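Local coordinates for protein argininosuccinate lyase (Chelativorans sp., PDB 6RXA) that cleaves carbon-nitrogen bonds as an EDDS lyase of the aspartase/fumarase superfamily and probably also splits argininosuccinate into fumarate and arginine, at residues Glu24-Asp29 / Leu292-Lys297; Ser250-Leu255 / His340-Val345. The protein carries 2 engineered substitutions. All coordinates share one frame; numbering follows the deposited sequence.

Contact 1 (Glu24-Asp29 / Leu292-Lys297); sequences ELYDFD and LERSRK. With FMT (formic acid), chain D.
Leu25 and Tyr26 of Glu24-Asp29 meet Arg294 and Ser295, where the axes of the two helix segments come within 10.7 Å, at 39° to each other. Arg294 carries the contact. Its chain is extended from CG to NE and crosses the Tyr26 side chain at about a right angle. Arg294 CD lies over one face of the ring, a CH-pi contact 4.3 Å from the centroid. Beyond it, Arg294 CZ makes an off-centre cation-pi contact, with the guanidinium tilted 38° to the ring. Tyr26 CE2 lies over one guanidinium face. A water at the guanidinium edge, in plane, takes a bond from Arg294 NH1 (2.8 Å) and gives one to Leu25 O (2.8 Å). Tyr26 OH donates to O2 of the formate (3.0 Å), and Arg112 of the second subunit also bonds to this formate. Tyr26 and Arg294 are known to bind fumarate, which is absent here. With an alanine at Tyr26, the Arg294 guanidinium would probably lose its ring support and turn more freely, and formate would lose a donor. Next, Ser295 OG rests 3.9 Å from Leu25 CD1, while its hydrogen bond goes to Ser291 O. Helix 329-348 packs against Leu25, and helix 236-262 against Ser295.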
loop_
_atom_site.group_PDB
_atom_site.type_symbol
_atom_site.label_atom_id
_atom_site.label_comp_id
_atom_site.label_asym_id
_atom_site.label_seq_id
_atom_site.Cartn_x
_atom_site.Cartn_y
_atom_site.Cartn_z
ATOM N N GLU A 24 -25.951 -5.426 8.901
ATOM C CA GLU A 24 -25.105 -4.237 9.008
ATOM C C GLU A 24 -24.097 -4.156 7.863
ATOM O O GLU A 24 -23.762 -3.060 7.396
ATOM C CB GLU A 24 -24.377 -4.206 10.355
ATOM C CG GLU A 24 -25.276 -4.104 11.585
ATOM C CD GLU A 24 -24.489 -4.098 12.895
ATOM O OE1 GLU A 24 -23.419 -3.455 12.927
ATOM O OE2 GLU A 24 -24.952 -4.739 13.884
ATOM N N LEU A 25 -23.586 -5.299 7.406
ATOM C CA LEU A 25 -22.625 -5.308 6.312
ATOM C C LEU A 25 -23.210 -4.780 5.009
ATOM O O LEU A 25 -22.453 -4.323 4.144
ATOM C CB LEU A 25 -22.089 -6.727 6.095
ATOM C CG LEU A 25 -21.106 -7.226 7.151
ATOM C CD1 LEU A 25 -20.974 -8.742 7.076
ATOM C CD2 LEU A 25 -19.740 -6.546 7.029
ATOM N N TYR A 26 -24.521 -4.855 4.843
ATOM C CA TYR A 26 -25.168 -4.364 3.638
ATOM C C TYR A 26 -25.571 -2.906 3.746
ATOM O O TYR A 26 -25.841 -2.274 2.717
ATOM C CB TYR A 26 -26.416 -5.201 3.348
ATOM C CG TYR A 26 -26.104 -6.613 2.927
ATOM C CD1 TYR A 26 -25.843 -7.590 3.865
ATOM C CD2 TYR A 26 -26.056 -6.959 1.585
ATOM C CE1 TYR A 26 -25.528 -8.879 3.489
ATOM C CE2 TYR A 26 -25.758 -8.252 1.194
ATOM C CZ TYR A 26 -25.496 -9.204 2.153
ATOM O OH TYR A 26 -25.193 -10.494 1.784
ATOM N N ASP A 27 -25.623 -2.368 4.961
ATOM C CA ASP A 27 -26.216 -1.057 5.192
ATOM C C ASP A 27 -25.196 0.067 5.353
ATOM O O ASP A 27 -25.543 1.231 5.107
ATOM C CB ASP A 27 -27.086 -1.079 6.462
ATOM C CG ASP A 27 -28.358 -1.925 6.321
ATOM O OD1 ASP A 27 -28.698 -2.334 5.199
ATOM O OD2 ASP A 27 -29.006 -2.178 7.354
ATOM N N PHE A 28 -23.956 -0.234 5.757
ATOM C CA PHE A 28 -23.067 0.842 6.194
ATOM C C PHE A 28 -22.668 1.772 5.050
ATOM O O PHE A 28 -22.459 2.971 5.277
ATOM C CB PHE A 28 -21.831 0.287 6.939
ATOM C CG PHE A 28 -20.827 -0.412 6.051
ATOM C CD1 PHE A 28 -19.897 0.307 5.314
ATOM C CD2 PHE A 28 -20.800 -1.799 5.991
ATOM C CE1 PHE A 28 -18.990 -0.337 4.510
ATOM C CE2 PHE A 28 -19.894 -2.449 5.186
ATOM C CZ PHE A 28 -18.990 -1.724 4.453
ATOM N N ASP A 29 -22.537 1.258 3.822
ATOM C CA ASP A 29 -21.992 2.085 2.753
ATOM C C ASP A 29 -22.927 3.244 2.437
ATOM O O ASP A 29 -22.505 4.405 2.410
ATOM C CB ASP A 29 -21.728 1.239 1.509
ATOM C CG ASP A 29 -21.044 2.028 0.404
ATOM O OD1 ASP A 29 -20.122 2.813 0.710
ATOM O OD2 ASP A 29 -21.424 1.847 -0.769
ATOM N N LEU A 292 -18.898 -13.978 6.152
ATOM C CA LEU A 292 -17.445 -14.099 6.240
ATOM C C LEU A 292 -16.759 -13.335 5.118
ATOM O O LEU A 292 -15.773 -12.625 5.356
ATOM C CB LEU A 292 -17.069 -15.581 6.191
ATOM C CG LEU A 292 -17.720 -16.519 7.211
ATOM C CD1 LEU A 292 -17.238 -17.963 7.032
ATOM C CD2 LEU A 292 -17.505 -16.021 8.631
ATOM N N GLU A 293 -17.262 -13.464 3.888
ATOM C CA GLU A 293 -16.579 -12.834 2.763
ATOM C C GLU A 293 -16.690 -11.319 2.817
ATOM O O GLU A 293 -15.717 -10.616 2.517
ATOM C CB GLU A 293 -17.074 -13.403 1.439
ATOM C CG GLU A 293 -16.584 -14.847 1.246
ATOM C CD GLU A 293 -16.563 -15.302 -0.187
ATOM O OE1 GLU A 293 -15.843 -16.296 -0.466
ATOM O OE2 GLU A 293 -17.296 -14.711 -1.019
ATOM N N ARG A 294 -17.857 -10.788 3.190
ATOM C CA ARG A 294 -17.962 -9.336 3.310
ATOM C C ARG A 294 -17.172 -8.809 4.503
ATOM O O ARG A 294 -16.732 -7.655 4.488
ATOM C CB ARG A 294 -19.426 -8.907 3.382
ATOM C CG ARG A 294 -20.123 -9.012 2.036
ATOM C CD ARG A 294 -21.594 -8.722 2.165
ATOM N NE ARG A 294 -22.251 -8.596 0.866
ATOM C CZ ARG A 294 -22.328 -7.465 0.170
ATOM N NH1 ARG A 294 -21.776 -6.348 0.626
ATOM N NH2 ARG A 294 -22.958 -7.457 -0.995
ATOM N N SER A 295 -16.980 -9.622 5.546
ATOM C CA SER A 295 -16.107 -9.204 6.638
ATOM C C SER A 295 -14.656 -9.117 6.170
ATOM O O SER A 295 -13.950 -8.146 6.477
ATOM C CB SER A 295 -16.265 -10.154 7.832
ATOM O OG SER A 295 -17.561 -10.020 8.423
ATOM N N ARG A 296 -14.192 -10.124 5.422
ATOM C CA ARG A 296 -12.859 -10.057 4.848
ATOM C C ARG A 296 -12.709 -8.856 3.922
ATOM O O ARG A 296 -11.677 -8.174 3.939
ATOM C CB ARG A 296 -12.529 -11.348 4.098
ATOM C CG ARG A 296 -12.460 -12.582 4.988
ATOM C CD ARG A 296 -11.879 -13.779 4.254
ATOM N NE ARG A 296 -10.422 -13.653 4.161
ATOM C CZ ARG A 296 -9.651 -14.266 3.272
ATOM N NH1 ARG A 296 -10.171 -15.054 2.339
ATOM N NH2 ARG A 296 -8.343 -14.073 3.312
ATOM N N LYS A 297 -13.737 -8.571 3.110
ATOM C CA LYS A 297 -13.698 -7.418 2.214
ATOM C C LYS A 297 -13.384 -6.135 2.984
ATOM O O LYS A 297 -12.564 -5.319 2.542
ATOM C CB LYS A 297 -15.022 -7.307 1.461
ATOM C CG LYS A 297 -15.102 -6.193 0.418
ATOM C CD LYS A 297 -16.528 -6.128 -0.128
ATOM C CE LYS A 297 -16.723 -5.100 -1.190
ATOM N NZ LYS A 297 -18.194 -5.143 -1.561
HETATM C C FMT D . -27.265 -12.257 -0.477
HETATM O O1 FMT D . -27.838 -12.926 -1.342
HETATM O O2 FMT D . -26.683 -11.202 -0.741
HETATM O O HOH W 1 -20.272 -5.331 2.769
#

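Contact 2 (Ser250-Leu255 / His340-Val345); sequences SGLSRL and HAMTGV
No ring, amide or guanidinium has a face or edge in the meeting of Leu252 and Leu255 with Met342. The touching groups are leucine branches and a thioether chain. The Arg254 guanidinium turns to another partner, in a cation-pi contact with Tyr318 of the fourth subunit. A tyrosine does lie next to the contact: Tyr138 of helix 112-147 touches both Leu255 and Met342.

Met342 is the shared partner. Its CB points toward Ser250-Leu255, and the chain then bends at both chi2 (-58°) and chi3 (-60°). This folded shape lets one side chain serve two leucines, with CG at the first and CE at the second. Leu252 reaches in with CG anti to its own backbone nitrogen (chi1 -178°). Leu252 CG and CD2 both lie 3.7 Å from Met342 CG, and Leu252 CD1 reaches on to Met342 CB (4.0 Å). The two side chains cross at a slant. Leu255 is one turn further on and runs past Met342 in the opposite direction. Its CD2 meets Met342 CE at 4.1 Å, a looser methyl-to-methyl contact.

All three residues are buried where helix 236-262 packs on helix 329-348, in the largely helical body expected of the aspartase/fumarase superfamily. Leu252 also touches Thr339, and Leu255 touches Val346. No hydrogen bond joins the two segments. The contact is therefore held by dispersion and by the exclusion of water, with no directional bond to fix its register. The fit of the methionine to the leucines rests on shape rather than on polar bonds, while the polar Ser253 and Arg254 turn to bonds elsewhere.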
loop_
_atom_site.group_PDB
_atom_site.type_symbol
_atom_site.label_atom_id
_atom_site.label_comp_id
_atom_site.label_asym_id
_atom_site.label_seq_id
_atom_site.Cartn_x
_atom_site.Cartn_y
_atom_site.Cartn_z
ATOM N N SER A 250 -7.042 -7.556 10.062
ATOM C CA SER A 250 -6.357 -8.687 9.445
ATOM C C SER A 250 -6.542 -9.947 10.283
ATOM O O SER A 250 -6.674 -11.046 9.727
ATOM C CB SER A 250 -4.872 -8.399 9.178
ATOM O OG SER A 250 -4.082 -8.569 10.343
ATOM N N GLY A 251 -6.600 -9.812 11.611
ATOM C CA GLY A 251 -6.850 -10.979 12.436
ATOM C C GLY A 251 -8.278 -11.454 12.318
ATOM O O GLY A 251 -8.553 -12.655 12.415
ATOM N N LEU A 252 -9.200 -10.513 12.111
ATOM C CA LEU A 252 -10.598 -10.839 11.855
ATOM C C LEU A 252 -10.759 -11.541 10.512
ATOM O O LEU A 252 -11.487 -12.538 10.418
ATOM C CB LEU A 252 -11.422 -9.550 11.977
ATOM C CG LEU A 252 -12.925 -9.704 11.776
ATOM C CD1 LEU A 252 -13.719 -8.679 12.568
ATOM C CD2 LEU A 252 -13.281 -9.604 10.312
ATOM N N SER A 253 -10.051 -11.083 9.477
ATOM C CA SER A 253 -10.030 -11.805 8.208
ATOM C C SER A 253 -9.525 -13.234 8.386
ATOM O O SER A 253 -10.069 -14.174 7.793
ATOM C CB SER A 253 -9.164 -11.051 7.197
ATOM O OG SER A 253 -8.999 -11.830 6.029
ATOM N N ARG A 254 -8.482 -13.418 9.188
ATOM C CA ARG A 254 -7.917 -14.749 9.373
ATOM C C ARG A 254 -8.902 -15.686 10.058
ATOM O O ARG A 254 -9.020 -16.858 9.676
ATOM C CB ARG A 254 -6.610 -14.632 10.162
ATOM C CG ARG A 254 -5.508 -13.997 9.330
ATOM C CD ARG A 254 -4.285 -13.597 10.145
ATOM N NE ARG A 254 -3.479 -14.749 10.482
ATOM C CZ ARG A 254 -2.476 -14.716 11.348
ATOM N NH1 ARG A 254 -2.200 -13.567 11.992
ATOM N NH2 ARG A 254 -1.756 -15.828 11.550
ATOM N N LEU A 255 -9.633 -15.191 11.058
ATOM C CA LEU A 255 -10.663 -16.016 11.680
ATOM C C LEU A 255 -11.789 -16.309 10.700
ATOM O O LEU A 255 -12.278 -17.440 10.635
ATOM C CB LEU A 255 -11.231 -15.332 12.921
ATOM C CG LEU A 255 -12.359 -16.103 13.600
ATOM C CD1 LEU A 255 -11.898 -17.474 14.079
ATOM C CD2 LEU A 255 -12.927 -15.306 14.772
ATOM N N HIS A 340 -19.121 -6.589 14.369
ATOM C CA HIS A 340 -20.412 -7.074 14.830
ATOM C C HIS A 340 -20.797 -8.371 14.135
ATOM O O HIS A 340 -21.253 -9.322 14.776
ATOM C CB HIS A 340 -21.470 -6.006 14.574
ATOM C CG HIS A 340 -21.390 -4.841 15.504
ATOM N ND1 HIS A 340 -22.044 -3.652 15.258
ATOM C CD2 HIS A 340 -20.761 -4.685 16.693
ATOM C CE1 HIS A 340 -21.820 -2.813 16.255
ATOM N NE2 HIS A 340 -21.044 -3.417 17.139
ATOM N N ALA A 341 -20.591 -8.446 12.817
ATOM C CA ALA A 341 -20.928 -9.667 12.091
ATOM C C ALA A 341 -20.144 -10.856 12.634
ATOM O O ALA A 341 -20.703 -11.935 12.859
ATOM C CB ALA A 341 -20.659 -9.477 10.595
ATOM N N MET A 342 -18.835 -10.683 12.845
ATOM C CA MET A 342 -18.017 -11.800 13.318
ATOM C C MET A 342 -18.325 -12.147 14.773
ATOM O O MET A 342 -18.212 -13.315 15.166
ATOM C CB MET A 342 -16.538 -11.499 13.085
ATOM C CG MET A 342 -16.142 -11.523 11.614
ATOM S SD MET A 342 -16.504 -13.113 10.807
ATOM C CE MET A 342 -15.502 -14.211 11.816
ATOM N N THR A 343 -18.757 -11.162 15.568
ATOM C CA THR A 343 -19.246 -11.439 16.918
ATOM C C THR A 343 -20.422 -12.402 16.861
ATOM O O THR A 343 -20.454 -13.409 17.579
ATOM C CB THR A 343 -19.656 -10.123 17.596
ATOM O OG1 THR A 343 -18.517 -9.251 17.699
ATOM C CG2 THR A 343 -20.242 -10.349 19.003
ATOM N N GLY A 344 -21.384 -12.128 15.971
ATOM C CA GLY A 344 -22.535 -13.006 15.835
ATOM C C GLY A 344 -22.196 -14.348 15.206
ATOM O O GLY A 344 -22.740 -15.380 15.602
ATOM N N VAL A 345 -21.295 -14.351 14.218
ATOM C CA VAL A 345 -20.831 -15.610 13.632
ATOM C C VAL A 345 -20.278 -16.529 14.713
ATOM O O VAL A 345 -20.585 -17.730 14.760
ATOM C CB VAL A 345 -19.782 -15.342 12.538
ATOM C CG1 VAL A 345 -19.022 -16.633 12.221
ATOM C CG2 VAL A 345 -20.436 -14.801 11.294
#

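In the fold
The two contacts have centres 11 Å apart in the helical body of the chain. Their segments alternate along the chain: 24-29, 250-255, 292-297, then 340-345. Contact 1 joins helix 20-31 to helix 290-301. Contact 2 joins helix 236-262 to helix 329-348. The two contacts also touch each other. Glu24 OE1 meets His340 ND1 at 2.7 Å in a probable hydrogen bond, and Arg296 NE probably bonds to Ser253 OG. Leu25 packs on Ala341, and Leu292 on Met342 SD. The buried apolar contact thus lies directly next to the helices that present Tyr26 and Arg294 to fumarate, and neighbouring subunits border both contacts.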